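Side-chain contacts in elastase inhibitor AFUEI (Aspergillus fumigatus Af293, PDB 3W0E), which inhibits elastases: non-competitively and with nanomolar affinity that of Aspergillus fumigatus itself, and also human leukocyte elastase: residues Thr4-Lys7 and Glu8-Phe11; Ile54-Asn57 and Glu58-Ile62; Glu46-Ala49 and Ser50-Asn53. All blocks are in the same frame, centred on the assembly; numbering follows the deposited sequence.

How the contacts relate
Contact 1 lies on the helix 2-15 that covers the sheet, while contacts 2 and 3 stand at the two ends of strand 52-56: contact 3 leads into the strand and contact 2 turns out of it, with centres about 18 Å apart. Contact 1 touches contact 3 where Cys5 and Ala9 of the helix pack on Leu52; Cys5 SG lies 3.3 Å from Arg51 O. From contact 2 its nearest atoms are about 6 Å away and its centre about 17 Å. Contact 3 forms the end of the long connection between the parallel strands 34-37 and 52-56, which in CI-2-type relatives carries the protease-binding loop; contact 2 lies across the chain's centre from both.

Contact 1: Thr4-Lys7 and Glu8-Phe11; sequences TCEK and EAQF
Glu8 folds back over the end of the Thr4 carbonyl. Glu8 N donates to Thr4 O at 2.9 Å with an N-H...O angle of 168°, and Glu8 CG rests 3.3 Å from that same oxygen. With CG anti to its own carbonyl carbon (chi1 -66°) and the rest of the chain extended, the carboxylate is carried past Thr4, whose OG1 stands 4.3 Å from Glu8 CD. The acid end belongs to a neighbouring loop: OE2 accepts from the backbone N of Gln30 and OE1 bonds to the Ser31 hydroxyl, so both oxygens of this buried carboxylate have partners. A chain long enough to cross from helix to loop suits the place.

Ala9 comes next: Ala9 N donates to Cys5 O at 2.8 Å, and Ala9 CB lies 3.3 Å from that oxygen. Cys5 and Ala9 face the sheet in the compact alpha/beta fold of the I78 family, in which the helix 2-15 covers one side of the strands. The small methyl lets the helix come close to Leu52 and Cys67, and Cys5, whose SG is anti to its backbone N (chi1 -176°), reaches across to strand 62-67 to form the disulfide with Cys67.

The backbone N-H of Gln10 is shared. The bond from Gln10 N to Glu6 O, 3.1 Å long, is noticeably bent, and a weak second one goes to Lys7 O. The side chains of Glu6 and Gln10 lead outward from the helix, a natural setting for polar residues; Glu6 also packs against Lys13 of the second subunit.

Phe11 restores the regular pattern, its N 2.9 Å from Lys7 O. While the Lys7 chain runs extended toward solvent, the Phe11 ring leaves the contact toward Leu16, its CB passing 3.7 Å from Lys7 O.

Contact 2: Ile54-Asn57 and Glu58-Ile62; sequences IQVN and ENNEI
Asn57 and Glu61 face each other across the mouth of a tight beta hairpin, joined by both backbone and side chain. The main chain forms a type I turn with a G1 beta bulge: Asn60 N donates to Asn57 O at 3.0 Å, and Asn57 N returns a bond to Glu61 O at 2.9 Å. Asn60 takes the left-handed backbone conformation of the bulge, which asparagine tolerates better than most residues. Its ND2 donates outside the hairpin, to Tyr21 O.

The side-chain amide of Asn57 completes the turn. Its CG sits between the backbone N and the carbonyl carbon (chi1 62°), swinging OD1 over the turn, where it accepts from Asn59 N, making an Asx turn, and from Glu61 N, each at 2.9 Å. These donors arrive from opposite faces of the amide plane, well off its lone-pair directions. Asn57 ND2 donates almost straight (171°) to Glu61 OE2, 3.0 Å away. That carboxylate oxygen lies nearly in the amide plane and is met on its anti side, although the two flat groups are turned 51° apart.

Behind the turn the strands come together at the non-hydrogen-bonded pair Val56 and Ile62. Ile54 CG2 meets Ile62 CG1 at 4.2 Å, and the branched chains of Ile54 and Ile62 are both buried against Val12 of the helix 2-15. Three side-chain bonds thus fix the rotation of the Asn57 side-chain amide and set which end is oxygen, and the negative Glu61 would probably polarise it, making OD1 a somewhat stronger acceptor for the turn's backbone N-H groups.

Contact 3: Glu46-Ala49 and Ser50-Asn53; sequences EYIA and SRLN
Ile48 lies across the guanidinium of Arg51, its chain passing obliquely over the flat group. The two are joined by a type I beta turn, Ile48 to Arg51, that brings the long connection between the parallel strands back into strand 52-56 of this CI-2-clan fold. The turn is closed by Arg51 N, which donates to Ile48 O at 3.0 Å (165°).

Ile48 CG1 is anti to its carbonyl carbon (chi1 -58°), which points the ethyl arm at the arginine. Ile48 CD1 ends 3.7 Å above the guanidinium plane, toward its rim, and Ile48 CG1 is 3.8 Å from Arg51 NH2. The other branch, CG2, stays over the turn itself, 4.0 Å from Ser50 N. A beta-branched residue is apt here, since one arm can cover the cation while the other rests on the turn backbone.

Arg51 starts extended, with CG anti to the backbone N, and then bends at chi3 (55°), which turns the guanidinium back against Ile48. Its NE forms a salt bridge with the terminal carboxylate oxygen of Ala68, an oxygen that also accepts from Asn53 ND2. This places an arginine at the entrance to the strand beside the C-terminal carboxylate, somewhat as in CI-2, where arginines near the C-terminus support the loop that binds protease. The apolar face and the polar rim of the group are therefore used in different ways. Ala49 and Ser50, whose short side chains fit against Pro2 of the helix 2-15, touch it there. At the guanidinium's edge, near its plane, Arg51 NH2 lies 2.8 Å from Glu46 O.

Contact 1: Thr4-Lys7 and Glu8-Phe11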
# COMPACT_ATOMS: atom_id res chain seq x y z
N THR A 4 -12.83 -7.74 -2.32
CA THR A 4 -12.49 -7.67 -3.72
C THR A 4 -11.24 -6.80 -3.94
O THR A 4 -10.41 -7.11 -4.81
CB THR A 4 -13.70 -7.16 -4.55
OG1 THR A 4 -13.60 -7.65 -5.89
CG2 THR A 4 -13.75 -5.64 -4.57
N CYS A 5 -11.09 -5.73 -3.16
CA CYS A 5 -9.90 -4.89 -3.28
C CYS A 5 -8.60 -5.66 -3.02
O CYS A 5 -7.64 -5.56 -3.79
CB CYS A 5 -9.97 -3.68 -2.35
SG CYS A 5 -8.56 -2.52 -2.53
N GLU A 6 -8.58 -6.44 -1.93
CA GLU A 6 -7.38 -7.16 -1.53
C GLU A 6 -7.08 -8.31 -2.49
O GLU A 6 -5.91 -8.63 -2.75
CB GLU A 6 -7.52 -7.69 -0.10
CG GLU A 6 -6.22 -7.78 0.67
CD GLU A 6 -5.52 -6.43 0.82
OE1 GLU A 6 -4.45 -6.24 0.19
OE2 GLU A 6 -6.02 -5.56 1.57
N LYS A 7 -8.14 -8.95 -2.99
CA LYS A 7 -8.01 -10.00 -3.97
C LYS A 7 -7.37 -9.46 -5.25
O LYS A 7 -6.40 -10.03 -5.75
CB LYS A 7 -9.38 -10.58 -4.32
CG LYS A 7 -9.95 -11.57 -3.32
CD LYS A 7 -11.20 -12.21 -3.91
CE LYS A 7 -11.66 -13.43 -3.12
NZ LYS A 7 -12.78 -14.13 -3.81
N GLU A 8 -7.94 -8.37 -5.77
CA GLU A 8 -7.42 -7.75 -6.98
C GLU A 8 -6.02 -7.14 -6.79
O GLU A 8 -5.16 -7.27 -7.67
CB GLU A 8 -8.42 -6.72 -7.53
CG GLU A 8 -9.72 -7.35 -8.04
CD GLU A 8 -10.65 -6.35 -8.72
OE1 GLU A 8 -10.59 -5.14 -8.39
OE2 GLU A 8 -11.45 -6.78 -9.58
N ALA A 9 -5.75 -6.51 -5.65
CA ALA A 9 -4.41 -6.01 -5.41
C ALA A 9 -3.41 -7.16 -5.43
O ALA A 9 -2.25 -6.99 -5.81
CB ALA A 9 -4.33 -5.26 -4.10
N GLN A 10 -3.87 -8.35 -5.05
CA GLN A 10 -3.03 -9.55 -5.05
C GLN A 10 -2.82 -10.04 -6.47
O GLN A 10 -1.69 -10.37 -6.86
CB GLN A 10 -3.68 -10.65 -4.21
CG GLN A 10 -2.91 -11.97 -4.21
CD GLN A 10 -1.66 -11.91 -3.33
OE1 GLN A 10 -1.29 -10.84 -2.83
NE2 GLN A 10 -1.02 -13.06 -3.15
N PHE A 11 -3.91 -10.10 -7.24
CA PHE A 11 -3.87 -10.49 -8.64
C PHE A 11 -2.91 -9.58 -9.40
O PHE A 11 -2.14 -10.04 -10.25
CB PHE A 11 -5.27 -10.37 -9.25
CG PHE A 11 -5.31 -10.50 -10.75
CD1 PHE A 11 -5.34 -9.37 -11.55
CD2 PHE A 11 -5.31 -11.74 -11.35
CE1 PHE A 11 -5.37 -9.48 -12.93
CE2 PHE A 11 -5.34 -11.86 -12.73
CZ PHE A 11 -5.37 -10.73 -13.52

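Contact 2: Ile54-Asn57 and Glu58-Ile62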
# COMPACT_ATOMS: atom_id res chain seq x y z
N ILE A 54 -3.43 1.57 -7.84
CA ILE A 54 -2.55 0.98 -8.84
C ILE A 54 -1.40 1.96 -9.04
O ILE A 54 -1.62 3.09 -9.47
CB ILE A 54 -3.29 0.81 -10.16
CG1 ILE A 54 -4.52 -0.08 -9.96
CG2 ILE A 54 -2.35 0.21 -11.21
CD1 ILE A 54 -4.20 -1.52 -9.72
N GLN A 55 -0.19 1.54 -8.71
CA GLN A 55 0.94 2.44 -8.79
C GLN A 55 1.67 2.14 -10.08
O GLN A 55 2.02 0.97 -10.35
CB GLN A 55 1.86 2.25 -7.59
CG GLN A 55 2.92 3.33 -7.47
CD GLN A 55 3.38 3.55 -6.04
OE1 GLN A 55 3.05 2.79 -5.12
NE2 GLN A 55 4.15 4.61 -5.83
N VAL A 56 1.91 3.17 -10.88
CA VAL A 56 2.58 2.98 -12.16
C VAL A 56 3.88 3.80 -12.19
O VAL A 56 4.08 4.72 -11.37
CB VAL A 56 1.65 3.35 -13.36
CG1 VAL A 56 0.41 2.45 -13.39
CG2 VAL A 56 1.23 4.82 -13.29
N ASN A 57 4.78 3.44 -13.09
CA ASN A 57 5.94 4.29 -13.35
C ASN A 57 5.64 5.38 -14.38
O ASN A 57 4.48 5.57 -14.78
CB ASN A 57 7.16 3.46 -13.76
CG ASN A 57 6.95 2.69 -15.05
OD1 ASN A 57 6.07 3.01 -15.86
ND2 ASN A 57 7.77 1.64 -15.25
N GLU A 58 6.68 6.09 -14.81
CA GLU A 58 6.47 7.20 -15.72
C GLU A 58 5.95 6.78 -17.10
O GLU A 58 5.50 7.61 -17.90
CB GLU A 58 7.75 8.04 -15.83
CG GLU A 58 7.61 9.43 -15.19
CD GLU A 58 8.74 9.74 -14.23
OE1 GLU A 58 8.85 10.92 -13.81
OE2 GLU A 58 9.52 8.82 -13.89
N ASN A 59 6.01 5.48 -17.37
CA ASN A 59 5.51 4.96 -18.64
C ASN A 59 4.19 4.22 -18.51
O ASN A 59 3.78 3.49 -19.41
CB ASN A 59 6.58 4.07 -19.26
CG ASN A 59 7.81 4.86 -19.64
OD1 ASN A 59 7.71 6.01 -20.06
ND2 ASN A 59 8.98 4.26 -19.45
N ASN A 60 3.51 4.43 -17.39
CA ASN A 60 2.21 3.82 -17.13
C ASN A 60 2.32 2.32 -16.97
O ASN A 60 1.35 1.60 -17.21
CB ASN A 60 1.18 4.16 -18.23
CG ASN A 60 -0.26 3.88 -17.79
OD1 ASN A 60 -0.67 4.28 -16.71
ND2 ASN A 60 -1.02 3.21 -18.65
N GLU A 61 3.50 1.84 -16.58
CA GLU A 61 3.70 0.42 -16.33
C GLU A 61 3.46 0.11 -14.86
O GLU A 61 3.96 0.82 -14.00
CB GLU A 61 5.10 -0.00 -16.78
CG GLU A 61 5.28 0.25 -18.27
CD GLU A 61 6.73 0.21 -18.71
OE1 GLU A 61 6.95 0.13 -19.95
OE2 GLU A 61 7.64 0.25 -17.85
N ILE A 62 2.70 -0.94 -14.59
CA ILE A 62 2.33 -1.25 -13.20
C ILE A 62 3.53 -1.68 -12.37
O ILE A 62 4.25 -2.61 -12.76
CB ILE A 62 1.24 -2.34 -13.18
CG1 ILE A 62 0.03 -1.87 -14.01
CG2 ILE A 62 0.87 -2.73 -11.74
CD1 ILE A 62 -1.07 -2.89 -14.16

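Contact 3: Glu46-Ala49 and Ser50-Asn53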
# COMPACT_ATOMS: atom_id res chain seq x y z
N GLU A 46 -5.31 9.44 3.40
CA GLU A 46 -6.49 9.09 4.19
C GLU A 46 -6.82 7.64 3.81
O GLU A 46 -7.03 7.36 2.64
CB GLU A 46 -7.66 10.01 3.86
CG GLU A 46 -7.35 11.50 3.83
CD GLU A 46 -7.24 12.11 5.21
OE1 GLU A 46 -6.84 13.30 5.31
OE2 GLU A 46 -7.58 11.42 6.20
N TYR A 47 -6.85 6.74 4.79
CA TYR A 47 -6.92 5.31 4.50
C TYR A 47 -8.34 4.82 4.22
O TYR A 47 -9.24 4.96 5.05
CB TYR A 47 -6.28 4.47 5.62
CG TYR A 47 -6.46 2.96 5.47
CD1 TYR A 47 -7.45 2.30 6.16
CD2 TYR A 47 -5.62 2.20 4.64
CE1 TYR A 47 -7.62 0.93 6.05
CE2 TYR A 47 -5.80 0.83 4.51
CZ TYR A 47 -6.81 0.20 5.22
OH TYR A 47 -7.00 -1.17 5.13
N ILE A 48 -8.53 4.25 3.05
CA ILE A 48 -9.83 3.73 2.65
C ILE A 48 -9.65 2.29 2.21
O ILE A 48 -9.11 2.01 1.14
CB ILE A 48 -10.47 4.60 1.54
CG1 ILE A 48 -10.62 6.05 2.03
CG2 ILE A 48 -11.82 4.03 1.09
CD1 ILE A 48 -11.36 6.96 1.08
N ALA A 49 -10.10 1.36 3.06
CA ALA A 49 -9.86 -0.07 2.89
C ALA A 49 -10.40 -0.60 1.58
O ALA A 49 -9.92 -1.63 1.12
CB ALA A 49 -10.47 -0.86 4.06
N SER A 50 -11.40 0.08 1.02
CA SER A 50 -12.08 -0.37 -0.20
C SER A 50 -11.41 0.12 -1.49
O SER A 50 -11.77 -0.32 -2.58
CB SER A 50 -13.54 0.10 -0.21
OG SER A 50 -14.20 -0.19 1.02
N ARG A 51 -10.46 1.03 -1.36
CA ARG A 51 -9.86 1.67 -2.53
C ARG A 51 -8.64 0.91 -3.04
O ARG A 51 -7.69 0.63 -2.29
CB ARG A 51 -9.48 3.12 -2.21
CG ARG A 51 -8.84 3.88 -3.41
CD ARG A 51 -8.81 5.35 -3.12
NE ARG A 51 -8.13 5.63 -1.86
CZ ARG A 51 -8.17 6.79 -1.21
NH1 ARG A 51 -8.84 7.82 -1.72
NH2 ARG A 51 -7.53 6.92 -0.05
N LEU A 52 -8.68 0.53 -4.32
CA LEU A 52 -7.55 -0.14 -4.92
C LEU A 52 -6.65 0.92 -5.52
O LEU A 52 -7.09 1.74 -6.34
CB LEU A 52 -8.00 -1.13 -5.99
CG LEU A 52 -6.87 -1.78 -6.78
CD1 LEU A 52 -5.87 -2.49 -5.85
CD2 LEU A 52 -7.45 -2.76 -7.79
N ASN A 53 -5.39 0.92 -5.10
CA ASN A 53 -4.40 1.83 -5.66
C ASN A 53 -3.49 1.09 -6.61
O ASN A 53 -2.88 0.10 -6.25
CB ASN A 53 -3.55 2.47 -4.55
CG ASN A 53 -4.36 3.32 -3.62
OD1 ASN A 53 -4.77 4.42 -3.96
ND2 ASN A 53 -4.63 2.79 -2.43